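Monosaccharide-transporting ATPase (PDB 5DTE) binds D-allose in the cleft between its two lobes and probably serves as the periplasmic sugar-binding component of an ABC transporter. Local coordinates at residues Ala30-Thr35 against Ile60-Glu65; Val90-Ser95 against Ile112-Val117; Asn158-Glu163 against Pro215-Ile220; Lys243-Gly248 against Lys263-Ile268. All blocks are in the same frame, centred on the assembly; numbering follows the deposited sequence.

Overall arrangement
Contacts 1 and 2 lie in the lobe built on the six-stranded parallel sheet; contact 3 and the 243-248 half of contact 4 belong to the four-stranded parallel sheet of the other lobe. Along the chain the four follow one another in series. Within each lobe the centres are about 11 Å apart and the contacts touch: T91 of contact 2 meets L32 and K34 of contact 1, while strand 245-247 of contact 4 lies beside strand 219-222 of contact 3. Between lobes the centres stand about 28 to 35 Å apart, on opposite sides of the chain's centre. The allopyranose sits between the lobes, touching contacts 1 and 2 directly.

Contact 1: residues Ala30-Thr35 against Ile60-Glu65; sequences ALLMKT and IVQVAE. With ALL (beta-D-allopyranose), chain E.
L32 sets its CD2 methyl against CB of Q62, 3.4 Å away, the two side chains running side by side. Both leave the same face of the sheet, and with CG beside the backbone N in each (chi1 -62° for L32, -49° for Q62) they stay alongside. Q62 then bends at its second torsion and carries its amide away, so a glutamine suits this partly exposed strand: methylenes cover the leucine, and the polar end points elsewhere. On the opposite face the strands bring together L31, M33, V61 and V63. L31 CD2 meets V61 CG2 at 4.3 Å, and M33 CB lies 4.3 Å from V63 CG2, while the flexible thioether of M33 reaches back towards V61. V63 CG1 turns to the backbone of T35, 3.8 Å from T35 C. Beta-branched valine fits an extended backbone well. Four backbone hydrogen bonds knit the parallel strands, running from L31 N to I60 O (2.9 Å) through to A64 N and M33 O (2.9 Å); the axes are 4.7 Å apart and only 16° from parallel. Just past the strand, K34 extends fully beyond CG and donates from NZ to O1 of the allopyranose at 3.1 Å, a task for a long, charged side chain. Strand 58-63 forms one edge of the sheet, and strand 28-33 lies between it and strand 87-90. Helix 39-54, which links the two strands in a beta-alpha-beta unit, covers L31 and M33 through A48 and F41, while helix 70-82 packs M80 on A30, L32 and Q62.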
loop_
_atom_site.group_PDB
_atom_site.type_symbol
_atom_site.label_atom_id
_atom_site.label_comp_id
_atom_site.label_asym_id
_atom_site.label_seq_id
_atom_site.Cartn_x
_atom_site.Cartn_y
_atom_site.Cartn_z
ATOM N N ALA A 30 -15.190 2.294 -13.979
ATOM C CA ALA A 30 -14.765 0.989 -13.500
ATOM C C ALA A 30 -13.634 1.141 -12.488
ATOM O O ALA A 30 -12.737 1.969 -12.650
ATOM C CB ALA A 30 -14.342 0.088 -14.662
ATOM N N LEU A 31 -13.714 0.343 -11.425
ATOM C CA LEU A 31 -12.652 0.227 -10.445
ATOM C C LEU A 31 -12.116 -1.200 -10.502
ATOM O O LEU A 31 -12.839 -2.151 -10.231
ATOM C CB LEU A 31 -13.164 0.563 -9.050
ATOM C CG LEU A 31 -12.128 0.409 -7.943
ATOM C CD1 LEU A 31 -10.956 1.334 -8.226
ATOM C CD2 LEU A 31 -12.729 0.695 -6.563
ATOM N N LEU A 32 -10.855 -1.356 -10.875
ATOM C CA LEU A 32 -10.312 -2.688 -11.107
ATOM C C LEU A 32 -9.174 -2.980 -10.156
ATOM O O LEU A 32 -8.111 -2.367 -10.228
ATOM C CB LEU A 32 -9.854 -2.827 -12.556
ATOM C CG LEU A 32 -11.025 -2.655 -13.522
ATOM C CD1 LEU A 32 -10.559 -2.722 -14.955
ATOM C CD2 LEU A 32 -12.083 -3.707 -13.252
ATOM N N MET A 33 -9.400 -3.931 -9.261
ATOM C CA MET A 33 -8.528 -4.090 -8.106
ATOM C C MET A 33 -7.769 -5.411 -8.098
ATOM O O MET A 33 -8.285 -6.439 -8.518
ATOM C CB MET A 33 -9.359 -3.935 -6.829
ATOM C CG MET A 33 -10.054 -2.598 -6.765
ATOM S SD MET A 33 -11.150 -2.401 -5.376
ATOM C CE MET A 33 -9.974 -2.356 -4.036
ATOM N N LYS A 34 -6.536 -5.369 -7.609
ATOM C CA LYS A 34 -5.684 -6.547 -7.597
ATOM C C LYS A 34 -6.137 -7.566 -6.550
ATOM O O LYS A 34 -5.861 -8.766 -6.678
ATOM C CB LYS A 34 -4.221 -6.142 -7.370
ATOM C CG LYS A 34 -3.901 -5.413 -6.083
ATOM C CD LYS A 34 -2.543 -4.713 -6.189
ATOM C CE LYS A 34 -1.896 -4.524 -4.821
ATOM N NZ LYS A 34 -0.547 -3.889 -4.895
ATOM N N THR A 35 -6.855 -7.094 -5.535
ATOM C CA THR A 35 -7.389 -7.985 -4.509
ATOM C C THR A 35 -8.440 -7.284 -3.641
ATOM O O THR A 35 -8.573 -6.065 -3.665
ATOM C CB THR A 35 -6.253 -8.550 -3.596
ATOM O OG1 THR A 35 -6.752 -9.637 -2.806
ATOM C CG2 THR A 35 -5.671 -7.462 -2.686
ATOM N N ILE A 60 -18.383 0.250 -11.088
ATOM C CA ILE A 60 -18.233 -1.158 -11.455
ATOM C C ILE A 60 -16.961 -1.782 -10.914
ATOM O O ILE A 60 -15.893 -1.608 -11.496
ATOM C CB ILE A 60 -18.227 -1.342 -12.982
ATOM C CG1 ILE A 60 -19.238 -0.405 -13.646
ATOM C CG2 ILE A 60 -18.493 -2.783 -13.339
ATOM C CD1 ILE A 60 -19.513 -0.763 -15.085
ATOM N N VAL A 61 -17.081 -2.536 -9.825
ATOM C CA VAL A 61 -15.920 -3.174 -9.196
ATOM C C VAL A 61 -15.669 -4.595 -9.702
ATOM O O VAL A 61 -16.555 -5.447 -9.672
ATOM C CB VAL A 61 -16.070 -3.226 -7.664
ATOM C CG1 VAL A 61 -14.917 -3.990 -7.065
ATOM C CG2 VAL A 61 -16.152 -1.815 -7.095
ATOM N N GLN A 62 -14.454 -4.835 -10.182
ATOM C CA GLN A 62 -14.028 -6.175 -10.567
ATOM C C GLN A 62 -12.683 -6.434 -9.944
ATOM O O GLN A 62 -11.792 -5.597 -10.001
ATOM C CB GLN A 62 -13.942 -6.346 -12.085
ATOM C CG GLN A 62 -15.167 -5.879 -12.847
ATOM C CD GLN A 62 -15.408 -6.709 -14.092
ATOM O OE1 GLN A 62 -14.749 -7.730 -14.304
ATOM N NE2 GLN A 62 -16.361 -6.286 -14.916
ATOM N N VAL A 63 -12.539 -7.607 -9.359
ATOM C CA VAL A 63 -11.356 -7.942 -8.610
ATOM C C VAL A 63 -10.655 -9.094 -9.312
ATOM O O VAL A 63 -11.305 -9.981 -9.863
ATOM C CB VAL A 63 -11.747 -8.275 -7.167
ATOM C CG1 VAL A 63 -10.596 -8.804 -6.354
ATOM C CG2 VAL A 63 -12.308 -7.029 -6.536
ATOM N N ALA A 64 -9.328 -9.036 -9.344
ATOM C CA ALA A 64 -8.511 -10.127 -9.847
ATOM C C ALA A 64 -8.563 -11.298 -8.868
ATOM O O ALA A 64 -8.803 -11.098 -7.668
ATOM C CB ALA A 64 -7.075 -9.656 -10.054
ATOM N N GLU A 65 -8.329 -12.516 -9.360
ATOM C CA GLU A 65 -8.515 -13.693 -8.516
ATOM C C GLU A 65 -7.323 -13.956 -7.596
ATOM O O GLU A 65 -7.474 -13.909 -6.382
ATOM C CB GLU A 65 -8.847 -14.911 -9.377
ATOM C CG GLU A 65 -10.301 -14.877 -9.847
ATOM C CD GLU A 65 -10.628 -15.923 -10.884
ATOM O OE1 GLU A 65 -10.534 -17.128 -10.559
ATOM O OE2 GLU A 65 -10.990 -15.530 -12.016
HETATM C C1 ALL E . 0.173 -2.209 -1.445
HETATM C C2 ALL E . -0.768 -1.211 -0.799
HETATM C C3 ALL E . -1.221 -1.647 0.544
HETATM C C4 ALL E . -1.668 -3.076 0.564
HETATM C C5 ALL E . -0.526 -3.935 0.051
HETATM C C6 ALL E . -0.760 -5.404 0.200
HETATM O O1 ALL E . 0.394 -1.906 -2.768
HETATM O O2 ALL E . -0.049 0.032 -0.648
HETATM O O3 ALL E . -0.104 -1.519 1.478
HETATM O O4 ALL E . -2.030 -3.461 1.899
HETATM O O5 ALL E . -0.345 -3.606 -1.357
HETATM O O6 ALL E . -1.733 -5.818 -0.736
#

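Contact 2: residues Val90-Ser95 against Ile112-Val117; sequences VTPNDS and IIDLDV. With ALL (beta-D-allopyranose), chain E.
The sugar site opens at the carboxyl ends of neighbouring parallel strands 87-90 and 112-115, and this contact is where they give way to pocket loops. V90 closes the pairing with two backbone hydrogen bonds, V90 N to I113 O (3.0 Å) and L115 N to V90 O (2.7 Å). Next, T91 CG2 lies alongside the L115 side chain, 3.6 Å from L115 CD2. The beta-branched threonine thus gives its methyl to packing, and its hydroxyl to the backbone N of K34, just past the end of strand 28-33. P92, with no N-H to offer, suits the end of strand pairing; its ring crosses the D114 side chain at about a right angle. Carboxylate oxygen OD2 of D114 accepts from L119 N. D116 has CG anti to its backbone N (chi1 -171°), which carries the carboxylate to the sugar. Its two oxygens divide the work: D116 OD1 accepts from O2 of the allopyranose at 3.1 Å and D116 OD2 from O1 at 2.8 Å. An aspartate fits because adjacent hydroxyls can share one carboxylate. V117 CG2 lies against the sugar in van der Waals contact, 3.8 Å from its O1. Ligand residues on loops at the carboxyl edge of a parallel sheet are typical of the Rossmann-like lobes of sugar-binding periplasmic proteins.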
loop_
_atom_site.group_PDB
_atom_site.type_symbol
_atom_site.label_atom_id
_atom_site.label_comp_id
_atom_site.label_asym_id
_atom_site.label_seq_id
_atom_site.Cartn_x
_atom_site.Cartn_y
_atom_site.Cartn_z
ATOM N N VAL A 90 -7.600 1.892 -12.024
ATOM C CA VAL A 90 -6.973 0.602 -11.825
ATOM C C VAL A 90 -5.783 0.709 -10.868
ATOM O O VAL A 90 -5.038 1.698 -10.872
ATOM C CB VAL A 90 -6.531 -0.026 -13.175
ATOM C CG1 VAL A 90 -5.302 0.670 -13.737
ATOM C CG2 VAL A 90 -6.253 -1.487 -12.998
ATOM N N THR A 91 -5.659 -0.314 -10.021
ATOM C CA THR A 91 -4.531 -0.513 -9.117
ATOM C C THR A 91 -3.677 -1.630 -9.693
ATOM O O THR A 91 -3.932 -2.804 -9.421
ATOM C CB THR A 91 -4.989 -0.913 -7.724
ATOM O OG1 THR A 91 -5.513 -2.247 -7.782
ATOM C CG2 THR A 91 -6.088 0.022 -7.241
ATOM N N PRO A 92 -2.679 -1.269 -10.518
ATOM C CA PRO A 92 -1.869 -2.224 -11.279
ATOM C C PRO A 92 -1.224 -3.335 -10.460
ATOM O O PRO A 92 -1.251 -3.323 -9.238
ATOM C CB PRO A 92 -0.801 -1.333 -11.908
ATOM C CG PRO A 92 -1.511 -0.078 -12.140
ATOM C CD PRO A 92 -2.376 0.113 -10.919
ATOM N N ASN A 93 -0.630 -4.271 -11.192
ATOM C CA ASN A 93 -0.240 -5.587 -10.728
ATOM C C ASN A 93 1.193 -5.835 -11.135
ATOM O O ASN A 93 1.753 -6.911 -10.923
ATOM C CB ASN A 93 -1.146 -6.646 -11.355
ATOM C CG ASN A 93 -1.834 -7.491 -10.335
ATOM O OD1 ASN A 93 -1.468 -7.468 -9.161
ATOM N ND2 ASN A 93 -2.833 -8.259 -10.768
ATOM N N ASP A 94 1.771 -4.811 -11.737
ATOM C CA ASP A 94 3.027 -4.931 -12.438
ATOM C C ASP A 94 3.316 -3.559 -13.036
ATOM O O ASP A 94 2.462 -2.989 -13.710
ATOM C CB ASP A 94 2.922 -6.014 -13.511
ATOM C CG ASP A 94 4.255 -6.432 -14.046
ATOM O OD1 ASP A 94 4.533 -7.650 -13.996
ATOM O OD2 ASP A 94 5.009 -5.558 -14.532
ATOM N N SER A 95 4.494 -3.007 -12.787
ATOM C CA SER A 95 4.724 -1.613 -13.160
ATOM C C SER A 95 4.786 -1.441 -14.677
ATOM O O SER A 95 4.575 -0.341 -15.213
ATOM C CB SER A 95 6.008 -1.087 -12.503
ATOM O OG SER A 95 7.081 -2.005 -12.653
ATOM N N ILE A 112 -8.099 7.340 -17.683
ATOM C CA ILE A 112 -7.708 6.202 -16.891
ATOM C C ILE A 112 -6.702 6.607 -15.818
ATOM O O ILE A 112 -5.687 7.239 -16.096
ATOM C CB ILE A 112 -7.132 5.086 -17.805
ATOM C CG1 ILE A 112 -6.740 3.855 -16.987
ATOM C CG2 ILE A 112 -5.948 5.583 -18.626
ATOM C CD1 ILE A 112 -6.437 2.633 -17.837
ATOM N N ILE A 113 -7.012 6.243 -14.584
ATOM C CA ILE A 113 -6.221 6.628 -13.420
ATOM C C ILE A 113 -5.450 5.452 -12.855
ATOM O O ILE A 113 -6.029 4.442 -12.468
ATOM C CB ILE A 113 -7.105 7.209 -12.270
ATOM C CG1 ILE A 113 -7.912 8.413 -12.753
ATOM C CG2 ILE A 113 -6.248 7.589 -11.084
ATOM C CD1 ILE A 113 -7.141 9.324 -13.724
ATOM N N ASP A 114 -4.138 5.597 -12.787
ATOM C CA ASP A 114 -3.298 4.584 -12.183
ATOM C C ASP A 114 -3.266 4.796 -10.651
ATOM O O ASP A 114 -2.619 5.719 -10.151
ATOM C CB ASP A 114 -1.908 4.644 -12.829
ATOM C CG ASP A 114 -0.840 3.946 -12.015
ATOM O OD1 ASP A 114 -1.152 2.907 -11.402
ATOM O OD2 ASP A 114 0.314 4.444 -11.986
ATOM N N LEU A 115 -3.986 3.945 -9.918
ATOM C CA LEU A 115 -4.077 4.044 -8.453
ATOM C C LEU A 115 -3.106 3.090 -7.754
ATOM O O LEU A 115 -2.796 2.035 -8.291
ATOM C CB LEU A 115 -5.517 3.757 -7.990
ATOM C CG LEU A 115 -5.907 3.755 -6.504
ATOM C CD1 LEU A 115 -5.771 5.145 -5.899
ATOM C CD2 LEU A 115 -7.337 3.258 -6.318
ATOM N N ASP A 116 -2.624 3.493 -6.576
ATOM C CA ASP A 116 -1.786 2.684 -5.655
ATOM C C ASP A 116 -0.372 2.322 -6.135
ATOM O O ASP A 116 0.618 2.876 -5.646
ATOM C CB ASP A 116 -2.500 1.375 -5.272
ATOM C CG ASP A 116 -1.770 0.607 -4.163
ATOM O OD1 ASP A 116 -1.284 1.249 -3.199
ATOM O OD2 ASP A 116 -1.679 -0.639 -4.257
ATOM N N VAL A 117 -0.286 1.355 -7.045
ATOM C CA VAL A 117 0.991 0.878 -7.560
ATOM C C VAL A 117 1.370 1.676 -8.807
ATOM O O VAL A 117 0.582 1.791 -9.739
ATOM C CB VAL A 117 0.929 -0.632 -7.863
ATOM C CG1 VAL A 117 2.161 -1.091 -8.633
ATOM C CG2 VAL A 117 0.750 -1.439 -6.556
HETATM C C1 ALL E . 0.173 -2.209 -1.445
HETATM C C2 ALL E . -0.768 -1.211 -0.799
HETATM C C3 ALL E . -1.221 -1.647 0.544
HETATM C C4 ALL E . -1.668 -3.076 0.564
HETATM C C5 ALL E . -0.526 -3.935 0.051
HETATM C C6 ALL E . -0.760 -5.404 0.200
HETATM O O1 ALL E . 0.394 -1.906 -2.768
HETATM O O2 ALL E . -0.049 0.032 -0.648
HETATM O O3 ALL E . -0.104 -1.519 1.478
HETATM O O4 ALL E . -2.030 -3.461 1.899
HETATM O O5 ALL E . -0.345 -3.606 -1.357
HETATM O O6 ALL E . -1.733 -5.818 -0.736
#

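Contact 3: residues Asn158-Glu163 against Pro215-Ile220; sequences NVAILE and PNINGI
N158 donates from ND2 to the backbone O of N216 at 2.8 Å, in a nearly straight bond (161° at the hydrogen). The acceptor lies in the amide plane of N158, although the donor is tilted from the carbonyl plane of N216. Asparagine suits this place, since its short amide can bond to a loop that has not yet joined the sheet. The same residue's backbone O receives N218 N at 3.2 Å, within the carbonyl plane, and N218 OD1 accepts a weak, bent bond from N158 N. Two residues on, at A160 and I220, parallel pairing is established, with A160 N donating to G219 O at 3.1 Å. The side chains of N158 and N216 run side by side, their amide planes 26° apart. Packing continues on the face that carries A160, L162 and I220. The small A160 leaves its CB 3.8 Å from I217 CD1, and further along L162 CD1 touches I220 CG2 at 3.9 Å, the two chains crossing obliquely. For I220, CG2 stands anti to the backbone N, the branch that faces leucine. Helix 200-213 covers I217, L162 and I220 with I210, V206 and T207, while V159 and I161 turn to helix 169-182 on the other face. With strand 157-163 lying between 188-195 and 219-222, this is a parallel sheet covered by helices on both faces, the three-layer alpha/beta build of each lobe in this family.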
loop_
_atom_site.group_PDB
_atom_site.type_symbol
_atom_site.label_atom_id
_atom_site.label_comp_id
_atom_site.label_asym_id
_atom_site.label_seq_id
_atom_site.Cartn_x
_atom_site.Cartn_y
_atom_site.Cartn_z
ATOM N N ASN A 158 18.515 -4.259 17.616
ATOM C CA ASN A 158 18.605 -4.959 16.334
ATOM C C ASN A 158 17.223 -5.082 15.728
ATOM O O ASN A 158 16.296 -5.540 16.394
ATOM C CB ASN A 158 19.245 -6.346 16.488
ATOM C CG ASN A 158 20.598 -6.291 17.173
ATOM O OD1 ASN A 158 21.593 -5.899 16.563
ATOM N ND2 ASN A 158 20.644 -6.693 18.447
ATOM N N VAL A 159 17.085 -4.665 14.472
ATOM C CA VAL A 159 15.785 -4.674 13.801
ATOM C C VAL A 159 15.690 -5.734 12.715
ATOM O O VAL A 159 16.700 -6.098 12.091
ATOM C CB VAL A 159 15.466 -3.306 13.151
ATOM C CG1 VAL A 159 15.177 -2.240 14.212
ATOM C CG2 VAL A 159 16.601 -2.882 12.243
ATOM N N ALA A 160 14.467 -6.217 12.494
ATOM C CA ALA A 160 14.186 -7.154 11.407
ATOM C C ALA A 160 13.064 -6.640 10.514
ATOM O O ALA A 160 12.002 -6.287 11.007
ATOM C CB ALA A 160 13.831 -8.497 11.957
ATOM N N ILE A 161 13.301 -6.619 9.202
ATOM C CA ILE A 161 12.321 -6.133 8.232
ATOM C C ILE A 161 11.459 -7.231 7.590
ATOM O O ILE A 161 11.987 -8.185 7.010
ATOM C CB ILE A 161 13.027 -5.360 7.103
ATOM C CG1 ILE A 161 13.476 -3.994 7.613
ATOM C CG2 ILE A 161 12.119 -5.205 5.881
ATOM C CD1 ILE A 161 14.115 -3.139 6.547
ATOM N N LEU A 162 10.137 -7.101 7.682
ATOM C CA LEU A 162 9.247 -7.991 6.916
ATOM C C LEU A 162 8.774 -7.278 5.635
ATOM O O LEU A 162 8.245 -6.167 5.689
ATOM C CB LEU A 162 8.032 -8.450 7.746
ATOM C CG LEU A 162 8.185 -9.379 8.961
ATOM C CD1 LEU A 162 6.991 -9.227 9.883
ATOM C CD2 LEU A 162 8.378 -10.864 8.598
ATOM N N GLU A 163 8.957 -7.928 4.489
ATOM C CA GLU A 163 8.692 -7.289 3.201
ATOM C C GLU A 163 7.503 -7.902 2.475
ATOM O O GLU A 163 7.003 -8.968 2.847
ATOM C CB GLU A 163 9.920 -7.384 2.309
ATOM C CG GLU A 163 11.206 -7.427 3.090
ATOM C CD GLU A 163 12.343 -7.979 2.276
ATOM O OE1 GLU A 163 12.222 -8.010 1.031
ATOM O OE2 GLU A 163 13.340 -8.418 2.889
ATOM N N PRO A 215 17.889 -13.712 19.160
ATOM C CA PRO A 215 17.146 -13.412 20.395
ATOM C C PRO A 215 17.350 -11.962 20.837
ATOM O O PRO A 215 16.766 -11.501 21.828
ATOM C CB PRO A 215 17.740 -14.391 21.412
ATOM C CG PRO A 215 19.103 -14.788 20.852
ATOM C CD PRO A 215 19.228 -14.265 19.441
ATOM N N ASN A 216 18.188 -11.252 20.083
ATOM C CA ASN A 216 18.506 -9.872 20.387
ATOM C C ASN A 216 17.772 -8.933 19.453
ATOM O O ASN A 216 18.208 -7.807 19.201
ATOM C CB ASN A 216 20.012 -9.643 20.314
ATOM C CG ASN A 216 20.755 -10.347 21.434
ATOM O OD1 ASN A 216 20.179 -10.644 22.482
ATOM N ND2 ASN A 216 22.043 -10.601 21.224
ATOM N N ILE A 217 16.642 -9.408 18.952
ATOM C CA ILE A 217 15.758 -8.565 18.175
ATOM C C ILE A 217 14.734 -7.897 19.089
ATOM O O ILE A 217 14.088 -8.573 19.893
ATOM C CB ILE A 217 15.057 -9.367 17.093
ATOM C CG1 ILE A 217 16.065 -9.745 16.020
ATOM C CG2 ILE A 217 13.939 -8.563 16.485
ATOM C CD1 ILE A 217 15.427 -10.397 14.826
ATOM N N ASN A 218 14.610 -6.573 18.965
ATOM C CA ASN A 218 13.756 -5.775 19.849
ATOM C C ASN A 218 12.804 -4.857 19.082
ATOM O O ASN A 218 12.057 -4.085 19.690
ATOM C CB ASN A 218 14.607 -4.936 20.831
ATOM C CG ASN A 218 15.393 -3.789 20.146
ATOM O OD1 ASN A 218 15.671 -3.814 18.946
ATOM N ND2 ASN A 218 15.763 -2.787 20.936
ATOM N N GLY A 219 12.837 -4.953 17.751
ATOM C CA GLY A 219 12.021 -4.121 16.875
ATOM C C GLY A 219 11.740 -4.736 15.506
ATOM O O GLY A 219 12.650 -5.261 14.850
ATOM N N ILE A 220 10.481 -4.675 15.065
ATOM C CA ILE A 220 10.098 -5.248 13.772
ATOM C C ILE A 220 9.398 -4.274 12.828
ATOM O O ILE A 220 8.285 -3.803 13.084
ATOM C CB ILE A 220 9.174 -6.462 13.930
ATOM C CG1 ILE A 220 9.873 -7.575 14.712
ATOM C CG2 ILE A 220 8.767 -6.960 12.563
ATOM C CD1 ILE A 220 8.987 -8.718 15.014
#

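Contact 4: residues Lys243-Gly248 against Lys263-Ile268; sequences KVLVSG and KMQNTI
N266 holds CG between its backbone N and carbonyl carbon (chi1 77°), which swings the amide alongside S247 and puts N266 ND2 3.3 Å from S247 CB. The serine offers its CB to N266 and its OG to E145 of helix 138-152, with which it is hydrogen-bonded. T267 places OG1 anti to its backbone N (chi1 -166°), turned beside G248 and hydrogen-bonded to D225 OD1. G248, with no side chain, lets the two backbones come close beside T267. Q265 CB rests 3.4 Å from V246 O, and the chain then bends so that NE2 reaches N148 OD1. The contact joins strand 245-247, an edge strand of the four-stranded parallel sheet of this lobe, to the segment leading into strand 267-269, which pairs antiparallel with strand 301-303; helix 253-261 lies between the two in sequence. Two backbone hydrogen bonds carry the join, Q265 N to V246 O at 2.9 Å and G248 N to N266 O at 2.8 Å, the second lying in the carbonyl plane of N266. M264, long and flexible, packs on A228, I229 and V232 of helix 225-237 and on Y258 and V259 of helix 253-261, while L245 turns to L149 of helix 138-152. Farther back, a water lies between V244 O at 3.4 Å and K263 O at 3.5 Å, both weak bonds, and the ammonium of K263 forms a salt bridge with E236.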
loop_
_atom_site.group_PDB
_atom_site.type_symbol
_atom_site.label_atom_id
_atom_site.label_comp_id
_atom_site.label_asym_id
_atom_site.label_seq_id
_atom_site.Cartn_x
_atom_site.Cartn_y
_atom_site.Cartn_z
ATOM N N LYS A 243 8.584 -6.261 24.653
ATOM C CA LYS A 243 10.034 -6.377 24.554
ATOM C C LYS A 243 10.497 -6.240 23.109
ATOM O O LYS A 243 11.660 -5.957 22.843
ATOM C CB LYS A 243 10.497 -7.707 25.154
ATOM C CG LYS A 243 10.814 -7.634 26.656
ATOM C CD LYS A 243 10.221 -8.769 27.472
ATOM C CE LYS A 243 10.423 -8.497 28.968
ATOM N NZ LYS A 243 10.355 -9.726 29.856
ATOM N N VAL A 244 9.579 -6.436 22.173
ATOM C CA VAL A 244 9.847 -6.133 20.766
ATOM C C VAL A 244 8.732 -5.238 20.234
ATOM O O VAL A 244 7.547 -5.557 20.355
ATOM C CB VAL A 244 9.957 -7.411 19.876
ATOM C CG1 VAL A 244 10.283 -7.030 18.449
ATOM C CG2 VAL A 244 11.004 -8.373 20.409
ATOM N N LEU A 245 9.113 -4.111 19.655
ATOM C CA LEU A 245 8.129 -3.172 19.137
ATOM C C LEU A 245 7.990 -3.313 17.622
ATOM O O LEU A 245 8.974 -3.448 16.900
ATOM C CB LEU A 245 8.506 -1.742 19.516
ATOM C CG LEU A 245 8.863 -1.568 20.991
ATOM C CD1 LEU A 245 9.234 -0.108 21.306
ATOM C CD2 LEU A 245 7.725 -2.069 21.864
ATOM N N VAL A 246 6.749 -3.275 17.156
ATOM C CA VAL A 246 6.423 -3.557 15.769
ATOM C C VAL A 246 5.822 -2.300 15.119
ATOM O O VAL A 246 5.058 -1.575 15.759
ATOM C CB VAL A 246 5.456 -4.782 15.698
ATOM C CG1 VAL A 246 5.020 -5.123 14.266
ATOM C CG2 VAL A 246 6.104 -5.989 16.380
ATOM N N SER A 247 6.210 -2.025 13.873
ATOM C CA SER A 247 5.568 -0.980 13.076
ATOM C C SER A 247 4.942 -1.574 11.809
ATOM O O SER A 247 5.488 -2.512 11.207
ATOM C CB SER A 247 6.572 0.115 12.709
ATOM O OG SER A 247 7.704 -0.443 12.073
ATOM N N GLY A 248 3.793 -1.028 11.410
ATOM C CA GLY A 248 3.099 -1.489 10.222
ATOM C C GLY A 248 2.818 -0.372 9.244
ATOM O O GLY A 248 3.321 0.740 9.392
ATOM N N LYS A 263 -0.042 -2.728 21.607
ATOM C CA LYS A 263 0.462 -3.936 20.953
ATOM C C LYS A 263 1.363 -3.578 19.754
ATOM O O LYS A 263 2.266 -4.345 19.387
ATOM C CB LYS A 263 -0.695 -4.825 20.494
ATOM C CG LYS A 263 -1.550 -5.434 21.608
ATOM C CD LYS A 263 -2.416 -6.600 21.082
ATOM C CE LYS A 263 -3.291 -7.231 22.166
ATOM N NZ LYS A 263 -2.535 -7.812 23.326
ATOM N N MET A 264 1.105 -2.413 19.155
ATOM C CA MET A 264 1.937 -1.862 18.083
ATOM C C MET A 264 2.493 -0.480 18.411
ATOM O O MET A 264 1.907 0.276 19.180
ATOM C CB MET A 264 1.153 -1.766 16.780
ATOM C CG MET A 264 0.990 -3.071 16.033
ATOM S SD MET A 264 0.690 -2.640 14.321
ATOM C CE MET A 264 -0.453 -3.930 13.893
ATOM N N GLN A 265 3.628 -0.150 17.806
ATOM C CA GLN A 265 4.239 1.151 17.991
ATOM C C GLN A 265 3.577 2.180 17.094
ATOM O O GLN A 265 3.109 3.218 17.558
ATOM C CB GLN A 265 5.726 1.095 17.694
ATOM C CG GLN A 265 6.334 2.469 17.526
ATOM C CD GLN A 265 6.267 3.281 18.801
ATOM O OE1 GLN A 265 6.324 2.731 19.910
ATOM N NE2 GLN A 265 6.146 4.597 18.653
ATOM N N ASN A 266 3.540 1.875 15.803
ATOM C CA ASN A 266 2.901 2.742 14.833
ATOM C C ASN A 266 2.495 1.999 13.582
ATOM O O ASN A 266 2.975 0.899 13.316
ATOM C CB ASN A 266 3.839 3.876 14.451
ATOM C CG ASN A 266 4.920 3.428 13.497
ATOM O OD1 ASN A 266 4.731 3.424 12.273
ATOM N ND2 ASN A 266 6.062 3.040 14.046
ATOM N N THR A 267 1.609 2.621 12.811
ATOM C CA THR A 267 1.348 2.238 11.424
ATOM C C THR A 267 1.246 3.539 10.675
ATOM O O THR A 267 1.129 4.586 11.311
ATOM C CB THR A 267 0.064 1.420 11.267
ATOM O OG1 THR A 267 0.042 0.802 9.976
ATOM C CG2 THR A 267 -1.150 2.303 11.414
ATOM N N ILE A 268 1.321 3.498 9.345
ATOM C CA ILE A 268 1.151 4.716 8.536
ATOM C C ILE A 268 -0.218 4.694 7.876
ATOM O O ILE A 268 -0.490 3.798 7.077
ATOM C CB ILE A 268 2.233 4.859 7.441
ATOM C CG1 ILE A 268 3.594 5.243 8.036
ATOM C CG2 ILE A 268 1.820 5.901 6.400
ATOM C CD1 ILE A 268 3.807 6.755 8.227
HETATM O O HOH W 1 4.414 -5.976 21.575
#